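Local coordinates for putative diflavin flavoprotein A 3 (Synechocystis sp., PDB 6H0C) that probably passes electrons from NADH to oxygen, reducing it to water, this chain being its flavodiiron core of a metallo-beta-lactamase-like and a flavodoxin-like domain, at residues E28-L33 with D200-P205; C159-D162 with I167-T170; K172-H177 with R238-N243; V183-W188 with E193-Y198; Q223-A226 with L232-Y235. All coordinates share one frame; numbering follows the deposited sequence.

Contact 1. Residues E28-L33 with D200-P205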
# COMPACT_ATOMS: atom_id res chain seq x y z
N GLU A 28 -0.21 -3.75 -12.33
CA GLU A 28 -0.32 -2.60 -11.45
C GLU A 28 0.83 -1.68 -11.77
O GLU A 28 1.91 -2.15 -12.11
CB GLU A 28 -0.31 -3.03 -9.99
CG GLU A 28 -1.56 -3.80 -9.61
CD GLU A 28 -1.49 -4.35 -8.22
OE1 GLU A 28 -0.52 -4.04 -7.50
OE2 GLU A 28 -2.40 -5.12 -7.84
N ILE A 29 0.59 -0.37 -11.71
CA ILE A 29 1.56 0.60 -12.22
C ILE A 29 2.94 0.42 -11.57
O ILE A 29 3.97 0.63 -12.21
CB ILE A 29 1.05 2.07 -12.01
CG1 ILE A 29 1.79 3.06 -12.90
CG2 ILE A 29 1.14 2.48 -10.56
CD1 ILE A 29 1.43 2.96 -14.34
N GLU A 30 2.97 -0.03 -10.31
CA GLU A 30 4.24 -0.11 -9.59
C GLU A 30 5.19 -1.18 -10.12
O GLU A 30 6.39 -1.13 -9.85
CB GLU A 30 3.98 -0.36 -8.10
CG GLU A 30 3.42 -1.73 -7.79
CD GLU A 30 2.67 -1.75 -6.47
OE1 GLU A 30 3.28 -2.11 -5.44
OE2 GLU A 30 1.48 -1.40 -6.49
N TYR A 31 4.68 -2.14 -10.89
CA TYR A 31 5.53 -3.16 -11.52
C TYR A 31 5.97 -2.73 -12.92
O TYR A 31 6.48 -3.54 -13.70
CB TYR A 31 4.82 -4.52 -11.58
CG TYR A 31 4.38 -5.00 -10.21
CD1 TYR A 31 5.32 -5.37 -9.26
CD2 TYR A 31 3.04 -5.04 -9.87
CE1 TYR A 31 4.93 -5.78 -7.98
CE2 TYR A 31 2.64 -5.45 -8.60
CZ TYR A 31 3.59 -5.82 -7.66
OH TYR A 31 3.21 -6.22 -6.40
N GLY A 32 5.80 -1.44 -13.22
CA GLY A 32 6.04 -0.91 -14.55
C GLY A 32 7.43 -1.09 -15.14
O GLY A 32 7.57 -1.19 -16.36
N LEU A 33 8.45 -1.13 -14.30
CA LEU A 33 9.82 -1.31 -14.79
C LEU A 33 10.11 -2.77 -15.11
O LEU A 33 11.17 -3.10 -15.63
CB LEU A 33 10.83 -0.78 -13.76
CG LEU A 33 10.61 0.68 -13.35
CD1 LEU A 33 11.71 1.18 -12.43
CD2 LEU A 33 10.50 1.56 -14.59
N ASP A 200 7.46 6.99 -5.84
CA ASP A 200 6.54 7.75 -6.68
C ASP A 200 5.19 7.07 -6.86
O ASP A 200 4.15 7.72 -6.80
CB ASP A 200 7.15 8.00 -8.05
CG ASP A 200 8.30 9.00 -8.00
OD1 ASP A 200 8.47 9.68 -6.96
OD2 ASP A 200 9.03 9.10 -9.01
N CYS A 201 5.20 5.76 -7.08
CA CYS A 201 3.95 5.05 -7.31
C CYS A 201 3.15 4.80 -6.04
O CYS A 201 1.93 4.95 -6.03
CB CYS A 201 4.23 3.71 -8.00
SG CYS A 201 4.82 3.88 -9.69
N LEU A 202 3.84 4.44 -4.96
CA LEU A 202 3.19 3.97 -3.74
C LEU A 202 3.02 5.03 -2.65
O LEU A 202 2.07 4.96 -1.87
CB LEU A 202 3.97 2.79 -3.14
CG LEU A 202 3.58 1.38 -3.62
CD1 LEU A 202 4.07 1.11 -5.02
CD2 LEU A 202 4.10 0.33 -2.65
N LEU A 203 3.94 5.98 -2.58
CA LEU A 203 4.02 6.82 -1.38
C LEU A 203 3.74 8.31 -1.63
O LEU A 203 3.24 9.00 -0.74
CB LEU A 203 5.41 6.65 -0.72
CG LEU A 203 5.76 5.20 -0.37
CD1 LEU A 203 7.15 5.10 0.25
CD2 LEU A 203 4.69 4.58 0.54
N ALA A 204 4.05 8.79 -2.83
CA ALA A 204 3.83 10.19 -3.17
C ALA A 204 2.37 10.64 -2.96
O ALA A 204 2.14 11.76 -2.50
CB ALA A 204 4.25 10.45 -4.61
N PRO A 205 1.39 9.78 -3.28
CA PRO A 205 -0.01 10.18 -3.07
C PRO A 205 -0.39 10.19 -1.60
O PRO A 205 -1.50 10.58 -1.26
CB PRO A 205 -0.81 9.11 -3.81
CG PRO A 205 0.17 8.49 -4.78
CD PRO A 205 1.48 8.51 -4.04
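In the metallo-beta-lactamase-like part of the flavodiiron core, a short 3-10 turn at Ile29 and Glu30, in the loop between strands 14-21 and 37-45, packs against the C-terminal end of helix 189-202 through Cys201 and Leu202. The nearest CA atoms, those of Glu30 and Cys201, are 5.6 Å apart. The Cys201 side chain lies between the two backbones: its SG is 4.0 Å from Ile29 CG2 and the same 4.0 Å from Glu30 CA. Leu202 meets Glu30 mainly through CD1, with CD2 also beside OE1. Its CD1 sits 3.4 Å from Glu30 CB and 3.3 Å from Glu30 OE1, so one methyl touches both ends of the glutamate, and the two side chains cross at about a right angle. The first torsion of Glu30 (chi1 68°) sets CG between the backbone N and the carbonyl carbon, and from there the extended side chain passes Leu202 CD1. The buried carboxylate is satisfied elsewhere: OE1 is hydrogen-bonded to His177, and OE2 forms a salt bridge with Arg153, so that each oxygen is held by its own partner. A bound citrate, probably from the crystallisation liquor, lies about 5 Å from the Glu30 side chain. Tyr197, earlier on helix 189-202, donates from OH to Ile29 O, while helix 268-281 of the flavodoxin-like part touches Ile29 through Arg278.

Contact 2. Residues C159-D162 with I167-T170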
# COMPACT_ATOMS: atom_id res chain seq x y z
N CYS A 159 4.43 -1.07 11.43
CA CYS A 159 5.86 -1.36 11.45
C CYS A 159 6.26 -1.91 12.81
O CYS A 159 5.57 -1.68 13.81
CB CYS A 159 6.68 -0.10 11.15
SG CYS A 159 6.44 0.60 9.49
N THR A 160 7.38 -2.62 12.85
CA THR A 160 7.84 -3.28 14.07
C THR A 160 9.34 -3.09 14.26
O THR A 160 10.11 -3.26 13.32
CB THR A 160 7.56 -4.80 14.02
OG1 THR A 160 6.19 -5.03 13.65
CG2 THR A 160 7.87 -5.45 15.38
N TYR A 161 9.76 -2.76 15.48
CA TYR A 161 11.18 -2.63 15.77
C TYR A 161 11.65 -3.73 16.71
O TYR A 161 11.03 -3.96 17.74
CB TYR A 161 11.48 -1.26 16.39
CG TYR A 161 12.95 -1.04 16.66
CD1 TYR A 161 13.86 -1.02 15.62
CD2 TYR A 161 13.42 -0.86 17.96
CE1 TYR A 161 15.21 -0.82 15.85
CE2 TYR A 161 14.77 -0.66 18.21
CZ TYR A 161 15.66 -0.64 17.15
OH TYR A 161 17.01 -0.44 17.37
N ASP A 162 12.74 -4.40 16.34
CA ASP A 162 13.37 -5.39 17.21
C ASP A 162 14.69 -4.82 17.75
O ASP A 162 15.67 -4.74 17.02
CB ASP A 162 13.63 -6.71 16.46
CG ASP A 162 14.18 -7.81 17.36
OD1 ASP A 162 14.55 -7.52 18.53
OD2 ASP A 162 14.26 -8.98 16.90
N ILE A 167 16.69 -4.18 13.82
CA ILE A 167 15.95 -4.22 12.58
C ILE A 167 14.60 -3.54 12.76
O ILE A 167 13.88 -3.82 13.73
CB ILE A 167 15.72 -5.66 12.09
CG1 ILE A 167 17.06 -6.35 11.83
CG2 ILE A 167 14.86 -5.66 10.83
CD1 ILE A 167 16.92 -7.85 11.53
N LEU A 168 14.29 -2.65 11.84
CA LEU A 168 12.94 -2.10 11.71
C LEU A 168 12.24 -2.84 10.58
O LEU A 168 12.69 -2.82 9.43
CB LEU A 168 13.00 -0.60 11.45
CG LEU A 168 11.73 0.23 11.57
CD1 LEU A 168 11.21 0.19 13.01
CD2 LEU A 168 12.01 1.65 11.14
N PHE A 169 11.15 -3.52 10.90
CA PHE A 169 10.35 -4.17 9.87
C PHE A 169 9.39 -3.14 9.31
O PHE A 169 8.47 -2.72 10.01
CB PHE A 169 9.64 -5.40 10.44
CG PHE A 169 10.58 -6.45 10.94
CD1 PHE A 169 11.06 -7.43 10.09
CD2 PHE A 169 11.02 -6.44 12.25
CE1 PHE A 169 11.95 -8.40 10.54
CE2 PHE A 169 11.92 -7.40 12.71
CZ PHE A 169 12.39 -8.38 11.86
N THR A 170 9.61 -2.73 8.07
CA THR A 170 8.97 -1.53 7.53
C THR A 170 7.84 -1.79 6.54
O THR A 170 7.25 -0.84 6.02
CB THR A 170 10.00 -0.62 6.81
OG1 THR A 170 10.61 -1.34 5.74
CG2 THR A 170 11.09 -0.14 7.79
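Ile167 opens the second strand opposite Asp162, and its O takes the hydrogen bond from Asp162 N at 2.9 Å, almost straight at 178°. The return bond, from Ile167 N to Asp162 O, is weak. The same Ile167 O lies 3.4 Å from Tyr161 CD1, at an oblique approach to the phenol ring. Leu168 follows in a non-hydrogen-bonded pair with Tyr161. With CG anti to its backbone N (chi1 -167°), Leu168 brings CD1 to 3.7 Å from Tyr161 CB, on the sheet face that carries both residues. The two strands, 158-162 and 167-171, form a beta hairpin inside the five-stranded mixed sheet of the metallo-beta-lactamase-like fold, and run antiparallel at 169°. Phe169 pairs with Thr160 through two bonds: Phe169 N donates to Thr160 O at 2.6 Å, and Thr160 N reaches a lone pair of Phe169 O at 3.0 Å. The Phe169 ring turns back along its own strand, where Ile167 CG2 stands 3.8 Å above its centre, and its edge meets Thr160 O and Asp162 CB. Beyond the hairpin the ring stacks on Phe52 and meets Tyr42 edge-to-face, while Asp162 OD2 is hydrogen-bonded to His142 ND1. Thr170 directs its side chain away from the first strand, its OG1 hydrogen-bonded to Leu173 O, and its own O lies 3.8 Å from Cys159 SG.

Contact 3. Residues K172-H177 with R238-N243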
# COMPACT_ATOMS: atom_id res chain seq x y z
N LYS A 172 5.55 -1.86 3.71
CA LYS A 172 5.56 -1.23 2.40
C LYS A 172 6.52 -0.04 2.31
O LYS A 172 6.80 0.43 1.22
CB LYS A 172 4.15 -0.80 2.02
CG LYS A 172 3.23 -1.97 1.72
CD LYS A 172 3.49 -2.55 0.32
CE LYS A 172 2.67 -3.82 0.08
NZ LYS A 172 2.70 -4.27 -1.35
N LEU A 173 7.03 0.43 3.44
CA LEU A 173 7.98 1.55 3.40
C LEU A 173 9.41 1.10 3.06
O LEU A 173 9.88 0.07 3.55
CB LEU A 173 7.99 2.30 4.73
CG LEU A 173 6.71 3.03 5.11
CD1 LEU A 173 6.78 3.55 6.55
CD2 LEU A 173 6.46 4.17 4.13
N PHE A 174 10.09 1.89 2.22
CA PHE A 174 11.52 1.74 1.96
C PHE A 174 11.90 0.58 1.04
O PHE A 174 13.06 0.19 0.97
CB PHE A 174 12.29 1.61 3.28
CG PHE A 174 12.30 2.86 4.11
CD1 PHE A 174 12.78 4.04 3.59
CD2 PHE A 174 11.82 2.85 5.40
CE1 PHE A 174 12.78 5.21 4.34
CE2 PHE A 174 11.83 4.00 6.17
CZ PHE A 174 12.31 5.19 5.63
N GLY A 175 10.93 0.04 0.32
CA GLY A 175 11.19 -1.13 -0.50
C GLY A 175 11.43 -0.80 -1.96
O GLY A 175 11.56 0.36 -2.34
N ALA A 176 11.48 -1.84 -2.78
CA ALA A 176 11.68 -1.68 -4.20
C ALA A 176 11.27 -2.95 -4.91
O ALA A 176 11.57 -4.05 -4.45
CB ALA A 176 13.12 -1.34 -4.51
N HIS A 177 10.56 -2.80 -6.03
CA HIS A 177 10.10 -3.95 -6.79
C HIS A 177 11.20 -4.37 -7.74
O HIS A 177 11.23 -3.95 -8.90
CB HIS A 177 8.80 -3.64 -7.53
CG HIS A 177 7.60 -3.62 -6.64
ND1 HIS A 177 7.26 -4.68 -5.83
CD2 HIS A 177 6.66 -2.66 -6.43
CE1 HIS A 177 6.16 -4.38 -5.16
NE2 HIS A 177 5.78 -3.16 -5.50
N ARG A 238 20.79 5.05 5.30
CA ARG A 238 20.82 6.49 5.53
C ARG A 238 20.52 7.28 4.27
O ARG A 238 19.72 8.22 4.29
CB ARG A 238 22.17 6.93 6.11
CG ARG A 238 22.33 6.54 7.57
CD ARG A 238 23.63 7.04 8.15
NE ARG A 238 23.83 6.54 9.51
CZ ARG A 238 24.83 6.92 10.31
NH1 ARG A 238 25.72 7.81 9.88
NH2 ARG A 238 24.94 6.41 11.52
N GLU A 239 21.14 6.88 3.17
CA GLU A 239 20.97 7.63 1.94
C GLU A 239 19.53 7.54 1.45
O GLU A 239 18.98 8.53 0.99
CB GLU A 239 21.93 7.12 0.87
CG GLU A 239 21.96 7.96 -0.37
CD GLU A 239 23.20 7.70 -1.21
OE1 GLU A 239 23.43 8.47 -2.17
OE2 GLU A 239 23.95 6.73 -0.93
N LEU A 240 18.92 6.37 1.57
CA LEU A 240 17.54 6.23 1.11
C LEU A 240 16.62 7.03 2.02
O LEU A 240 15.66 7.65 1.55
CB LEU A 240 17.11 4.76 1.07
CG LEU A 240 15.67 4.50 0.61
CD1 LEU A 240 15.37 5.15 -0.73
CD2 LEU A 240 15.37 2.99 0.57
N THR A 241 16.92 7.05 3.31
CA THR A 241 16.08 7.79 4.24
C THR A 241 16.14 9.30 3.93
O THR A 241 15.10 9.95 3.86
CB THR A 241 16.50 7.53 5.69
OG1 THR A 241 16.41 6.13 5.95
CG2 THR A 241 15.57 8.26 6.65
N ARG A 242 17.34 9.83 3.72
CA ARG A 242 17.51 11.24 3.34
C ARG A 242 16.77 11.56 2.02
O ARG A 242 16.15 12.61 1.89
CB ARG A 242 19.00 11.60 3.22
CG ARG A 242 19.81 11.45 4.51
CD ARG A 242 21.24 12.05 4.38
NE ARG A 242 21.99 11.53 3.23
CZ ARG A 242 22.90 10.56 3.28
NH1 ARG A 242 23.20 9.98 4.44
NH2 ARG A 242 23.53 10.16 2.18
N ASN A 243 16.83 10.64 1.06
CA ASN A 243 16.09 10.79 -0.19
C ASN A 243 14.57 10.87 0.03
O ASN A 243 13.89 11.72 -0.54
CB ASN A 243 16.43 9.65 -1.15
CG ASN A 243 17.67 9.94 -2.01
OD1 ASN A 243 17.56 10.28 -3.18
ND2 ASN A 243 18.84 9.80 -1.42
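Phe174 crosses both Leu240 and Thr241 obliquely, its ring set against helix 237-253. Two neighbouring ring carbons make the contact, both partners approaching at a slant to the ring. CD1 stands 4.1 Å from Leu240 CD2, and the next atom round the ring, Phe174 CE1, is 4.1 Å from Thr241 OG1. Leu240 points at the loop, and its CG is set anti to the backbone N (chi1 179°), which carries CD2 forward until it is also 3.7 Å from Phe174 O. Two consecutive helix residues thus receive one aromatic side chain from the irregular loop 172-177. Phe174 has further company of its own kind, since its ring stacks on Tyr225 of strand 224-227 and on Tyr244, one turn further along the helix. The contact therefore joins the loop following strand 167-171 to helix 237-253 within an aromatic cluster. No hydrogen bond crosses between the two segments; they meet by van der Waals packing, chiefly apolar. The Thr241 hydroxyl beside the ring is nevertheless not left without polar partners: it bonds to Leu237 O and to the hydroxyl of Tyr225, which leaves its contact with Phe174 one of van der Waals touch.

Contact 4. Residues V183-W188 with E193-Y198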
# COMPACT_ATOMS: atom_id res chain seq x y z
N VAL A 183 20.56 -10.57 -1.30
CA VAL A 183 19.60 -10.45 -0.21
C VAL A 183 19.72 -9.07 0.44
O VAL A 183 18.74 -8.51 0.93
CB VAL A 183 19.81 -11.55 0.85
CG1 VAL A 183 18.94 -11.28 2.09
CG2 VAL A 183 19.52 -12.91 0.24
N PHE A 184 20.93 -8.52 0.44
CA PHE A 184 21.14 -7.18 0.95
C PHE A 184 21.43 -6.21 -0.18
O PHE A 184 21.65 -6.61 -1.32
CB PHE A 184 22.28 -7.18 1.97
CG PHE A 184 21.88 -7.70 3.31
CD1 PHE A 184 21.98 -9.06 3.60
CD2 PHE A 184 21.40 -6.84 4.29
CE1 PHE A 184 21.61 -9.55 4.84
CE2 PHE A 184 21.02 -7.32 5.53
CZ PHE A 184 21.13 -8.68 5.81
N ASP A 185 21.44 -4.92 0.15
CA ASP A 185 21.46 -3.88 -0.87
C ASP A 185 22.83 -3.21 -1.06
O ASP A 185 22.91 -1.98 -1.11
CB ASP A 185 20.42 -2.81 -0.51
CG ASP A 185 20.78 -2.02 0.75
OD1 ASP A 185 21.49 -2.57 1.63
OD2 ASP A 185 20.38 -0.84 0.86
N GLU A 186 23.91 -3.98 -1.18
CA GLU A 186 25.19 -3.33 -1.46
C GLU A 186 25.17 -2.73 -2.85
O GLU A 186 24.75 -3.38 -3.81
CB GLU A 186 26.37 -4.29 -1.35
CG GLU A 186 27.70 -3.56 -1.49
CD GLU A 186 28.87 -4.33 -0.91
OE1 GLU A 186 29.73 -3.71 -0.24
OE2 GLU A 186 28.92 -5.57 -1.12
N GLY A 187 25.60 -1.48 -2.95
CA GLY A 187 25.53 -0.74 -4.19
C GLY A 187 24.35 0.21 -4.15
O GLY A 187 23.21 -0.21 -3.92
N TRP A 188 24.61 1.49 -4.37
CA TRP A 188 23.54 2.47 -4.36
C TRP A 188 22.86 2.62 -5.73
O TRP A 188 21.64 2.54 -5.83
CB TRP A 188 24.06 3.83 -3.91
CG TRP A 188 23.01 4.87 -4.09
CD1 TRP A 188 22.92 5.77 -5.11
CD2 TRP A 188 21.86 5.07 -3.27
NE1 TRP A 188 21.80 6.53 -4.96
CE2 TRP A 188 21.12 6.13 -3.84
CE3 TRP A 188 21.38 4.47 -2.10
CZ2 TRP A 188 19.93 6.61 -3.28
CZ3 TRP A 188 20.20 4.95 -1.55
CH2 TRP A 188 19.49 6.00 -2.14
N GLU A 193 16.89 3.90 -9.29
CA GLU A 193 15.69 4.09 -10.11
C GLU A 193 14.50 3.31 -9.57
O GLU A 193 13.39 3.83 -9.49
CB GLU A 193 15.93 3.70 -11.57
CG GLU A 193 14.77 4.09 -12.50
CD GLU A 193 14.83 3.44 -13.89
OE1 GLU A 193 15.58 2.44 -14.07
OE2 GLU A 193 14.12 3.93 -14.80
N ASP A 194 14.73 2.05 -9.19
CA ASP A 194 13.67 1.24 -8.60
C ASP A 194 13.10 1.86 -7.32
O ASP A 194 11.88 1.89 -7.11
CB ASP A 194 14.19 -0.17 -8.31
CG ASP A 194 14.57 -0.90 -9.57
OD1 ASP A 194 15.68 -1.47 -9.61
OD2 ASP A 194 13.75 -0.90 -10.52
N ARG A 195 13.98 2.37 -6.47
CA ARG A 195 13.55 2.93 -5.19
C ARG A 195 12.76 4.23 -5.37
O ARG A 195 11.76 4.45 -4.67
CB ARG A 195 14.77 3.15 -4.28
CG ARG A 195 15.26 1.85 -3.65
CD ARG A 195 16.62 2.02 -3.02
NE ARG A 195 16.88 0.91 -2.10
CZ ARG A 195 18.07 0.63 -1.58
NH1 ARG A 195 19.13 1.38 -1.91
NH2 ARG A 195 18.21 -0.39 -0.75
N ARG A 196 13.17 5.06 -6.32
CA ARG A 196 12.44 6.29 -6.63
C ARG A 196 11.08 5.97 -7.26
O ARG A 196 10.07 6.59 -6.91
CB ARG A 196 13.26 7.19 -7.56
CG ARG A 196 12.55 8.47 -8.00
CD ARG A 196 12.45 9.46 -6.87
NE ARG A 196 11.28 10.33 -6.99
CZ ARG A 196 11.33 11.62 -7.30
NH1 ARG A 196 12.50 12.21 -7.52
NH2 ARG A 196 10.21 12.33 -7.38
N TYR A 197 11.05 5.02 -8.18
CA TYR A 197 9.82 4.66 -8.86
C TYR A 197 8.83 4.08 -7.84
O TYR A 197 7.62 4.36 -7.88
CB TYR A 197 10.10 3.65 -9.98
CG TYR A 197 8.89 3.33 -10.82
CD1 TYR A 197 8.37 4.28 -11.70
CD2 TYR A 197 8.25 2.10 -10.73
CE1 TYR A 197 7.25 4.00 -12.47
CE2 TYR A 197 7.14 1.81 -11.50
CZ TYR A 197 6.64 2.76 -12.37
OH TYR A 197 5.54 2.48 -13.14
N TYR A 198 9.36 3.28 -6.92
CA TYR A 198 8.58 2.71 -5.84
C TYR A 198 7.97 3.83 -5.00
O TYR A 198 6.76 3.84 -4.75
CB TYR A 198 9.46 1.79 -4.99
CG TYR A 198 8.73 1.03 -3.90
CD1 TYR A 198 8.48 1.62 -2.65
CD2 TYR A 198 8.30 -0.28 -4.10
CE1 TYR A 198 7.83 0.92 -1.65
CE2 TYR A 198 7.65 -0.99 -3.10
CZ TYR A 198 7.42 -0.39 -1.87
OH TYR A 198 6.76 -1.10 -0.88
O HOH W 1 21.91 0.52 -1.55
O HOH W 2 19.44 3.12 -4.31
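Arg195 reaches from helix 189-202 into the bend of loop 183-188, where its guanidinium meets Asp185, Trp188 and two waters. The side chain leaves the helix with CB directed at the loop, and CG stands beside the backbone N. From CG to NE it stays extended, so that CB, CG and CD serve as a spacer, with none of them near an atom of the loop; along its way the side chain also rests on Leu240 of helix 237-253. At CZ the flat group opens into two differently used nitrogens. NH2 makes the salt bridge, donating to Asp185 OD2 at 2.7 Å with an angle of 160° at the hydrogen, and it also lies 3.3 Å from Asp185 CB. The acceptor is near the guanidinium plane, yet OD2 is met on its anti side, and the carboxylate and guanidinium planes are turned 72° apart. This loop and helix belong to the metallo-beta-lactamase-like part of the protein, the loop leading directly into the helix, so the pair spans a helix start. NH1 works through water instead: it donates to water 1 at 2.9 Å, which lies 2.7 Å from Asp185 O and can donate to it, and to water 2 at 3.0 Å, which donates to Trp188 O. Trp188 CZ3 is 3.7 Å from NH1, with the indole and guanidinium planes 44° apart, and water 2 lies over one face of the indole, toward its rim. Asp185 has other holds on the neighbouring loop: OD1 accepts from the backbone N of Arg234 and Tyr235, and OD2 from Gly236 N.

Contact 5. Residues Q223-A226 with L232-Y235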
# COMPACT_ATOMS: atom_id res chain seq x y z
N GLN A 223 19.46 -0.18 12.28
CA GLN A 223 20.60 -0.28 11.38
C GLN A 223 20.24 -1.01 10.09
O GLN A 223 21.05 -1.09 9.15
CB GLN A 223 21.76 -0.98 12.08
CG GLN A 223 22.22 -0.29 13.36
CD GLN A 223 22.89 1.04 13.09
OE1 GLN A 223 22.40 2.09 13.49
NE2 GLN A 223 24.04 0.99 12.42
N THR A 224 19.03 -1.57 10.05
CA THR A 224 18.52 -2.27 8.88
C THR A 224 17.03 -2.01 8.76
O THR A 224 16.31 -2.04 9.76
CB THR A 224 18.75 -3.80 8.98
OG1 THR A 224 20.13 -4.09 9.19
CG2 THR A 224 18.26 -4.53 7.71
N TYR A 225 16.56 -1.72 7.55
CA TYR A 225 15.14 -1.80 7.25
C TYR A 225 14.85 -3.15 6.61
O TYR A 225 15.56 -3.56 5.69
CB TYR A 225 14.68 -0.70 6.29
CG TYR A 225 14.85 0.73 6.77
CD1 TYR A 225 14.79 1.07 8.12
CD2 TYR A 225 15.06 1.75 5.85
CE1 TYR A 225 14.94 2.40 8.53
CE2 TYR A 225 15.21 3.07 6.25
CZ TYR A 225 15.14 3.39 7.58
OH TYR A 225 15.29 4.72 7.92
N ALA A 226 13.83 -3.83 7.10
CA ALA A 226 13.42 -5.10 6.50
C ALA A 226 12.05 -4.91 5.87
O ALA A 226 11.03 -5.02 6.55
CB ALA A 226 13.38 -6.19 7.55
N LEU A 232 17.00 -6.34 1.61
CA LEU A 232 16.99 -5.66 2.89
C LEU A 232 17.83 -4.39 2.77
O LEU A 232 18.77 -4.33 1.97
CB LEU A 232 17.52 -6.57 4.01
CG LEU A 232 16.48 -7.59 4.49
CD1 LEU A 232 16.32 -8.73 3.49
CD2 LEU A 232 16.81 -8.11 5.87
N VAL A 233 17.47 -3.37 3.54
CA VAL A 233 18.11 -2.07 3.42
C VAL A 233 19.10 -1.88 4.56
O VAL A 233 18.72 -1.56 5.69
CB VAL A 233 17.07 -0.92 3.44
CG1 VAL A 233 17.74 0.41 3.10
CG2 VAL A 233 15.93 -1.23 2.46
N ARG A 234 20.38 -2.11 4.27
CA ARG A 234 21.42 -1.90 5.26
C ARG A 234 22.45 -0.87 4.78
O ARG A 234 22.71 0.14 5.45
CB ARG A 234 22.13 -3.22 5.59
CG ARG A 234 23.25 -3.05 6.62
CD ARG A 234 23.64 -4.38 7.21
NE ARG A 234 22.58 -4.93 8.06
CZ ARG A 234 22.51 -6.21 8.42
NH1 ARG A 234 23.44 -7.07 8.01
NH2 ARG A 234 21.51 -6.63 9.19
N TYR A 235 23.00 -1.12 3.61
CA TYR A 235 24.03 -0.25 3.06
C TYR A 235 23.46 1.06 2.54
O TYR A 235 24.15 2.08 2.55
CB TYR A 235 24.79 -1.00 1.98
CG TYR A 235 25.38 -2.27 2.51
CD1 TYR A 235 26.49 -2.24 3.33
CD2 TYR A 235 24.81 -3.50 2.22
CE1 TYR A 235 27.04 -3.40 3.84
CE2 TYR A 235 25.35 -4.67 2.72
CZ TYR A 235 26.47 -4.61 3.53
OH TYR A 235 27.03 -5.76 4.04
O HOH W 3 22.90 0.75 8.33
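Gln223 O and Arg234 O are joined by water 3, which donates to both, at 2.7 Å to Gln223 O. Thr224 then supplies the polar side-chain link. Its OG1 accepts from two nitrogens of Arg234, NE at 2.8 Å and NH2 at 2.9 Å, so that Arg234 grips this one oxygen side-on, in its guanidinium plane. Arg234 achieves this by a bend at chi3 (-69°), which turns the NE/NH2 edge of the guanidinium toward OG1. The backbone of Thr224 adds a CA-H...O contact to Val233 O. Tyr225 makes the bridge with Val233, an antiparallel hydrogen-bonded pair: Tyr225 N donates to Val233 O at 2.9 Å, and Val233 N returns to Tyr225 O at 2.9 Å with an angle of 170° at the hydrogen. Their side chains meet CB to CB at 3.7 Å, while the phenol ring runs on toward helix 237-253, where Thr241 holds its hydroxyl. Ala226 ends the segment with CB 4.3 Å from Leu232 CD2. A single bridge of this kind is an isolated beta bridge: here the chain, having left edge strand 224-227 of the five-stranded mixed sheet, doubles back beside it before entering helix 237-253.

From the N terminus, loop 28-33 is the first to be used, and contact 1 closes a long loop when the chain returns at 200-205. Within that span lie contact 2, the local hairpin closed by 167-170, and contact 4, where loop 183-188 turns straight into helix 189-202. Contact 3 starts at 172-177, inside the same span, but ends at 238-243, beyond it, so contacts 1 and 3 cross. Contact 3 in turn encloses contacts 4 and 5. Strands 167-171 and 224-227 are sheet neighbours, which brings contacts 2 and 5 together, while Asp185 and Val183 connect contact 4 to contact 5. Helix 189-202 serves both contacts 1 and 4.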